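Local coordinates for high affinity transport system protein p37 (Mycoplasma hyorhinis, PDB 3EKI) that binds thiamine diphosphate outside the cell membrane and is part of a high-affinity transport system, probably delivering this cofactor for uptake, at residues N70-N75 against K371-G376; E74-E79 against Q362-L367. All blocks are in the same frame, centred on the assembly; numbering follows the deposited sequence.

Contact 1 of 2, residues N70-N75 against K371-G376; sequences NTFLEN and KQDTYG
Asn75 makes the one direct hydrogen bond between helix segment 70-75 and loop 371-376. Its ND2 lies 3.1 Å from Gln372 O, with an N-H...O angle of 161°. The donor sits in the carbonyl plane on a lone pair, and the carbonyl oxygen lies near the amide plane of Asn75. A water adds a second polar link, since it donates to Asn75 O and to Gln372 OE1. The direct bond and the water bridge together tie Gln372 to the helix.

Apolar contact centres on Phe72. Its CG is anti to the backbone N (chi1 168°), and the ring reaches in among the loop residues. Tyr375 CB lies over one face, offset toward the rim, in a CH-pi contact 4.0 Å from the ring centroid. Nearby the methyls Thr71 CG2 and Thr374 CG2 meet at 4.0 Å. The hydroxyl Thr374 OG1 lies 3.4 Å from Phe72 CB and makes a weak hydrogen bond to Val68 O.

Asp373 OD1 accepts from the backbone N of Tyr375, forming an Asx turn. Gly376 N, above the same face of the carboxylate, extends it to an Asx motif. The same OD1 lies 3.4 Å from Phe72 CD1, while OD2 is hydrogen-bonded to Tyr384.

The loop follows helix 354-369, whose Phe364 and Leu367 also touch Phe72. Strand 45-51 adds Phe48 against Phe72 and Val50 against Tyr375.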
loop_
_atom_site.group_PDB
_atom_site.type_symbol
_atom_site.label_atom_id
_atom_site.label_comp_id
_atom_site.label_asym_id
_atom_site.label_seq_id
_atom_site.Cartn_x
_atom_site.Cartn_y
_atom_site.Cartn_z
ATOM N N ASN A 70 -3.330 11.034 -19.528
ATOM C CA ASN A 70 -4.071 11.213 -20.784
ATOM C C ASN A 70 -4.010 9.993 -21.674
ATOM O O ASN A 70 -4.993 9.576 -22.305
ATOM C CB ASN A 70 -3.556 12.481 -21.499
ATOM C CG ASN A 70 -4.055 13.692 -20.725
ATOM O OD1 ASN A 70 -5.073 13.604 -20.034
ATOM N ND2 ASN A 70 -3.356 14.812 -20.852
ATOM N N THR A 71 -2.867 9.324 -21.794
ATOM C CA THR A 71 -2.807 8.085 -22.551
ATOM C C THR A 71 -3.701 7.025 -21.950
ATOM O O THR A 71 -4.419 6.271 -22.593
ATOM C CB THR A 71 -1.370 7.517 -22.578
ATOM O OG1 THR A 71 -0.536 8.418 -23.313
ATOM C CG2 THR A 71 -1.358 6.170 -23.279
ATOM N N PHE A 72 -3.606 6.962 -20.604
ATOM C CA PHE A 72 -4.449 5.995 -19.911
ATOM C C PHE A 72 -5.934 6.273 -20.198
ATOM O O PHE A 72 -6.641 5.318 -20.489
ATOM C CB PHE A 72 -4.183 6.036 -18.412
ATOM C CG PHE A 72 -5.183 5.299 -17.531
ATOM C CD1 PHE A 72 -5.083 3.938 -17.385
ATOM C CD2 PHE A 72 -6.188 5.996 -16.879
ATOM C CE1 PHE A 72 -5.974 3.249 -16.574
ATOM C CE2 PHE A 72 -7.091 5.309 -16.064
ATOM C CZ PHE A 72 -6.972 3.948 -15.938
ATOM N N LEU A 73 -6.330 7.530 -20.085
ATOM C CA LEU A 73 -7.763 7.832 -20.263
ATOM C C LEU A 73 -8.279 7.540 -21.661
ATOM O O LEU A 73 -9.427 7.109 -21.840
ATOM C CB LEU A 73 -8.005 9.309 -19.931
ATOM C CG LEU A 73 -7.927 9.635 -18.439
ATOM C CD1 LEU A 73 -7.857 11.143 -18.281
ATOM C CD2 LEU A 73 -9.070 8.999 -17.673
ATOM N N GLU A 74 -7.427 7.780 -22.648
ATOM C CA GLU A 74 -7.769 7.483 -24.029
ATOM C C GLU A 74 -7.884 5.978 -24.211
ATOM O O GLU A 74 -8.871 5.494 -24.761
ATOM C CB GLU A 74 -6.757 8.081 -25.010
ATOM C CG GLU A 74 -6.988 7.665 -26.447
ATOM C CD GLU A 74 -8.164 8.350 -27.125
ATOM O OE1 GLU A 74 -8.735 9.302 -26.558
ATOM O OE2 GLU A 74 -8.521 7.911 -28.240
ATOM N N ASN A 75 -6.910 5.193 -23.725
ATOM C CA ASN A 75 -7.024 3.754 -23.838
ATOM C C ASN A 75 -8.255 3.210 -23.124
ATOM O O ASN A 75 -8.901 2.263 -23.585
ATOM C CB ASN A 75 -5.772 3.119 -23.221
ATOM C CG ASN A 75 -4.537 3.299 -24.077
ATOM O OD1 ASN A 75 -4.606 3.755 -25.210
ATOM N ND2 ASN A 75 -3.369 2.936 -23.538
ATOM N N LYS A 371 -1.700 -4.933 -21.750
ATOM C CA LYS A 371 -0.593 -4.054 -21.442
ATOM C C LYS A 371 -0.792 -2.632 -21.919
ATOM O O LYS A 371 0.108 -1.970 -22.428
ATOM C CB LYS A 371 0.705 -4.622 -22.032
ATOM C CG LYS A 371 1.381 -5.650 -21.140
ATOM C CD LYS A 371 0.419 -6.557 -20.390
ATOM C CE LYS A 371 1.172 -7.502 -19.464
ATOM N NZ LYS A 371 1.912 -6.755 -18.404
ATOM N N GLN A 372 -2.005 -2.132 -21.724
ATOM C CA GLN A 372 -2.359 -0.775 -22.096
ATOM C C GLN A 372 -2.551 0.083 -20.861
ATOM O O GLN A 372 -2.924 1.252 -20.948
ATOM C CB GLN A 372 -3.654 -0.749 -22.927
ATOM C CG GLN A 372 -3.590 -1.534 -24.220
ATOM C CD GLN A 372 -4.930 -1.584 -24.936
ATOM O OE1 GLN A 372 -5.876 -0.907 -24.536
ATOM N NE2 GLN A 372 -5.008 -2.387 -25.986
ATOM N N ASP A 373 -2.291 -0.480 -19.677
ATOM C CA ASP A 373 -2.463 0.340 -18.489
ATOM C C ASP A 373 -1.182 1.092 -18.172
ATOM O O ASP A 373 -0.254 0.504 -17.620
ATOM C CB ASP A 373 -2.843 -0.531 -17.288
ATOM C CG ASP A 373 -3.077 0.286 -16.035
ATOM O OD1 ASP A 373 -3.032 1.517 -16.083
ATOM O OD2 ASP A 373 -3.286 -0.323 -14.960
ATOM N N THR A 374 -1.157 2.367 -18.533
ATOM C CA THR A 374 0.013 3.192 -18.317
ATOM C C THR A 374 0.004 3.818 -16.939
ATOM O O THR A 374 0.977 4.442 -16.530
ATOM C CB THR A 374 0.092 4.336 -19.365
ATOM O OG1 THR A 374 -1.197 4.928 -19.524
ATOM C CG2 THR A 374 0.477 3.780 -20.722
ATOM N N TYR A 375 -1.097 3.693 -16.209
ATOM C CA TYR A 375 -1.232 4.376 -14.931
ATOM C C TYR A 375 -0.991 3.460 -13.723
ATOM O O TYR A 375 -0.151 3.786 -12.873
ATOM C CB TYR A 375 -2.621 5.002 -14.797
ATOM C CG TYR A 375 -2.969 5.618 -13.472
ATOM C CD1 TYR A 375 -2.280 6.688 -12.934
ATOM C CD2 TYR A 375 -4.035 5.107 -12.730
ATOM C CE1 TYR A 375 -2.607 7.252 -11.722
ATOM C CE2 TYR A 375 -4.367 5.667 -11.512
ATOM C CZ TYR A 375 -3.660 6.733 -11.005
ATOM O OH TYR A 375 -3.998 7.275 -9.790
ATOM N N GLY A 376 -1.737 2.386 -13.647
ATOM C CA GLY A 376 -1.703 1.478 -12.511
ATOM C C GLY A 376 -0.318 1.076 -12.054
ATOM O O GLY A 376 -0.055 1.148 -10.847
HETATM O O HOH W 1 -7.858 0.627 -25.582
#

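Contact 2 of 2, residues E74-E79 against Q362-L367; sequences ENFKKE and QTFINL
Phe76 of helix 64-85 reaches across to Thr363, Phe364 and Leu367 of helix 354-369. Its CB is 4.2 Å from Leu367 CD1. CG is anti to the backbone N (chi1 -155°), and Thr363 CG2 lies 3.8 Å from it. Further out, CD2 meets Leu367 CD1 at 3.5 Å. On the other ring branch, CD1 and CE1 run over the Thr363 methyl. This CG2 sits above the ring centre, 3.4 Å from the Phe76 centroid, in a close CH-pi contact. CE2 points over the centre of the Phe364 ring and comes 3.6 Å from Phe364 CE2. The pair is T-shaped, the edge of Phe76 toward the face of Phe364, with planes at 69°. At the tip, CZ touches both CB and CG2 of Thr363.

Glu79 lies one turn further along its helix. Its CB and CG pass the Thr363 methyl, and the chain then bends at chi2. Asn366 ND2 donates to Glu79 OE2 at 3.1 Å, on the anti side and tilted out of the carboxylate plane. Asn366 OD1 in turn accepts from Gln362 NE2, which helps to fix the amide. Leu367 CD2 rests 3.7 Å from Asn75 O.

Phe48, Phe72 and Phe98 also meet the Phe76 ring. The axes of segments 74-79 and 362-367 cross at 115° and approach to 9.7 Å. Here two helices cross and pack through an aromatic and aliphatic core with a polar margin, within one lobe of a periplasmic-binding-protein-like fold.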
loop_
_atom_site.group_PDB
_atom_site.type_symbol
_atom_site.label_atom_id
_atom_site.label_comp_id
_atom_site.label_asym_id
_atom_site.label_seq_id
_atom_site.Cartn_x
_atom_site.Cartn_y
_atom_site.Cartn_z
ATOM N N GLU A 74 -7.427 7.780 -22.648
ATOM C CA GLU A 74 -7.769 7.483 -24.029
ATOM C C GLU A 74 -7.884 5.978 -24.211
ATOM O O GLU A 74 -8.871 5.494 -24.761
ATOM C CB GLU A 74 -6.757 8.081 -25.010
ATOM C CG GLU A 74 -6.988 7.665 -26.447
ATOM C CD GLU A 74 -8.164 8.350 -27.125
ATOM O OE1 GLU A 74 -8.735 9.302 -26.558
ATOM O OE2 GLU A 74 -8.521 7.911 -28.240
ATOM N N ASN A 75 -6.910 5.193 -23.725
ATOM C CA ASN A 75 -7.024 3.754 -23.838
ATOM C C ASN A 75 -8.255 3.210 -23.124
ATOM O O ASN A 75 -8.901 2.263 -23.585
ATOM C CB ASN A 75 -5.772 3.119 -23.221
ATOM C CG ASN A 75 -4.537 3.299 -24.077
ATOM O OD1 ASN A 75 -4.606 3.755 -25.210
ATOM N ND2 ASN A 75 -3.369 2.936 -23.538
ATOM N N PHE A 76 -8.571 3.809 -21.987
ATOM C CA PHE A 76 -9.709 3.393 -21.191
ATOM C C PHE A 76 -11.029 3.643 -21.917
ATOM O O PHE A 76 -11.882 2.767 -22.019
ATOM C CB PHE A 76 -9.748 4.147 -19.841
ATOM C CG PHE A 76 -10.483 3.379 -18.763
ATOM C CD1 PHE A 76 -11.855 3.357 -18.698
ATOM C CD2 PHE A 76 -9.775 2.667 -17.809
ATOM C CE1 PHE A 76 -12.537 2.626 -17.760
ATOM C CE2 PHE A 76 -10.444 1.919 -16.882
ATOM C CZ PHE A 76 -11.821 1.884 -16.836
ATOM N N LYS A 77 -11.123 4.875 -22.420
ATOM C CA LYS A 77 -12.347 5.212 -23.170
ATOM C C LYS A 77 -12.570 4.307 -24.362
ATOM O O LYS A 77 -13.688 3.861 -24.640
ATOM C CB LYS A 77 -12.251 6.672 -23.597
ATOM C CG LYS A 77 -13.362 7.206 -24.460
ATOM C CD LYS A 77 -13.190 8.686 -24.807
ATOM C CE LYS A 77 -12.088 8.886 -25.838
ATOM N NZ LYS A 77 -12.000 10.289 -26.319
ATOM N N LYS A 78 -11.496 4.017 -25.109
ATOM C CA LYS A 78 -11.681 3.158 -26.275
ATOM C C LYS A 78 -12.090 1.743 -25.930
ATOM O O LYS A 78 -12.968 1.135 -26.543
ATOM C CB LYS A 78 -10.404 3.154 -27.130
ATOM C CG LYS A 78 -9.948 4.472 -27.671
ATOM C CD LYS A 78 -11.021 5.218 -28.449
ATOM C CE LYS A 78 -11.267 4.539 -29.793
ATOM N NZ LYS A 78 -12.249 5.310 -30.626
ATOM N N GLU A 79 -11.469 1.093 -24.941
ATOM C CA GLU A 79 -11.836 -0.253 -24.546
ATOM C C GLU A 79 -13.218 -0.300 -23.909
ATOM O O GLU A 79 -13.983 -1.202 -24.209
ATOM C CB GLU A 79 -10.789 -0.816 -23.576
ATOM C CG GLU A 79 -11.071 -2.195 -23.013
ATOM C CD GLU A 79 -11.117 -3.323 -24.021
ATOM O OE1 GLU A 79 -10.486 -3.162 -25.082
ATOM O OE2 GLU A 79 -11.748 -4.374 -23.800
ATOM N N GLN A 362 -14.249 -4.351 -15.878
ATOM C CA GLN A 362 -13.698 -5.204 -16.911
ATOM C C GLN A 362 -12.711 -4.458 -17.790
ATOM O O GLN A 362 -11.748 -5.060 -18.288
ATOM C CB GLN A 362 -14.828 -5.772 -17.780
ATOM C CG GLN A 362 -14.381 -6.942 -18.648
ATOM C CD GLN A 362 -13.900 -8.107 -17.792
ATOM O OE1 GLN A 362 -14.646 -8.515 -16.915
ATOM N NE2 GLN A 362 -12.701 -8.577 -18.086
ATOM N N THR A 363 -12.943 -3.150 -17.940
ATOM C CA THR A 363 -11.998 -2.351 -18.714
ATOM C C THR A 363 -10.629 -2.291 -18.007
ATOM O O THR A 363 -9.599 -2.413 -18.687
ATOM C CB THR A 363 -12.552 -0.952 -19.006
ATOM O OG1 THR A 363 -13.711 -1.104 -19.847
ATOM C CG2 THR A 363 -11.553 -0.110 -19.776
ATOM N N PHE A 364 -10.608 -2.134 -16.695
ATOM C CA PHE A 364 -9.334 -2.175 -15.958
ATOM C C PHE A 364 -8.641 -3.513 -16.225
ATOM O O PHE A 364 -7.452 -3.547 -16.555
ATOM C CB PHE A 364 -9.511 -1.952 -14.453
ATOM C CG PHE A 364 -9.531 -0.514 -14.020
ATOM C CD1 PHE A 364 -8.377 0.237 -13.917
ATOM C CD2 PHE A 364 -10.721 0.111 -13.704
ATOM C CE1 PHE A 364 -8.430 1.552 -13.495
ATOM C CE2 PHE A 364 -10.793 1.417 -13.297
ATOM C CZ PHE A 364 -9.637 2.160 -13.202
ATOM N N ILE A 365 -9.372 -4.600 -16.087
ATOM C CA ILE A 365 -8.863 -5.959 -16.239
ATOM C C ILE A 365 -8.276 -6.159 -17.625
ATOM O O ILE A 365 -7.157 -6.662 -17.821
ATOM C CB ILE A 365 -9.966 -6.980 -15.921
ATOM C CG1 ILE A 365 -10.376 -6.957 -14.450
ATOM C CG2 ILE A 365 -9.553 -8.378 -16.340
ATOM C CD1 ILE A 365 -11.630 -7.719 -14.077
ATOM N N ASN A 366 -9.061 -5.747 -18.632
ATOM C CA ASN A 366 -8.616 -5.958 -20.009
ATOM C C ASN A 366 -7.445 -5.063 -20.366
ATOM O O ASN A 366 -6.587 -5.501 -21.150
ATOM C CB ASN A 366 -9.793 -5.760 -20.994
ATOM C CG ASN A 366 -10.872 -6.789 -20.876
ATOM O OD1 ASN A 366 -10.852 -7.772 -20.136
ATOM N ND2 ASN A 366 -11.940 -6.603 -21.659
ATOM N N LEU A 367 -7.337 -3.847 -19.848
ATOM C CA LEU A 367 -6.232 -2.943 -20.096
ATOM C C LEU A 367 -4.934 -3.549 -19.523
ATOM O O LEU A 367 -3.879 -3.413 -20.143
ATOM C CB LEU A 367 -6.400 -1.544 -19.510
ATOM C CG LEU A 367 -7.366 -0.580 -20.209
ATOM C CD1 LEU A 367 -7.397 0.734 -19.438
ATOM C CD2 LEU A 367 -6.999 -0.337 -21.667
#

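Both contacts start from helix 64-85, near the N terminus of the modelled chain. The chain then runs through nearly three hundred residues, including the mixed five-stranded sheet, before it returns. Helix 354-369 comes back first and closes contact 2 against residues 74-79. The loop after it closes contact 1 against residues 70-75. The later partner thus meets the earlier part of the helix, and the loop of contact 2 nests within that of contact 1. A Schellman motif at Lys371 ends helix 354-369 and leads directly from one contact to the other. In it Gln372 N probably donates to Leu367 O at 2.8 Å. Together they tie helix 64-85 to helix 354-369 and the loop before strand 383-386.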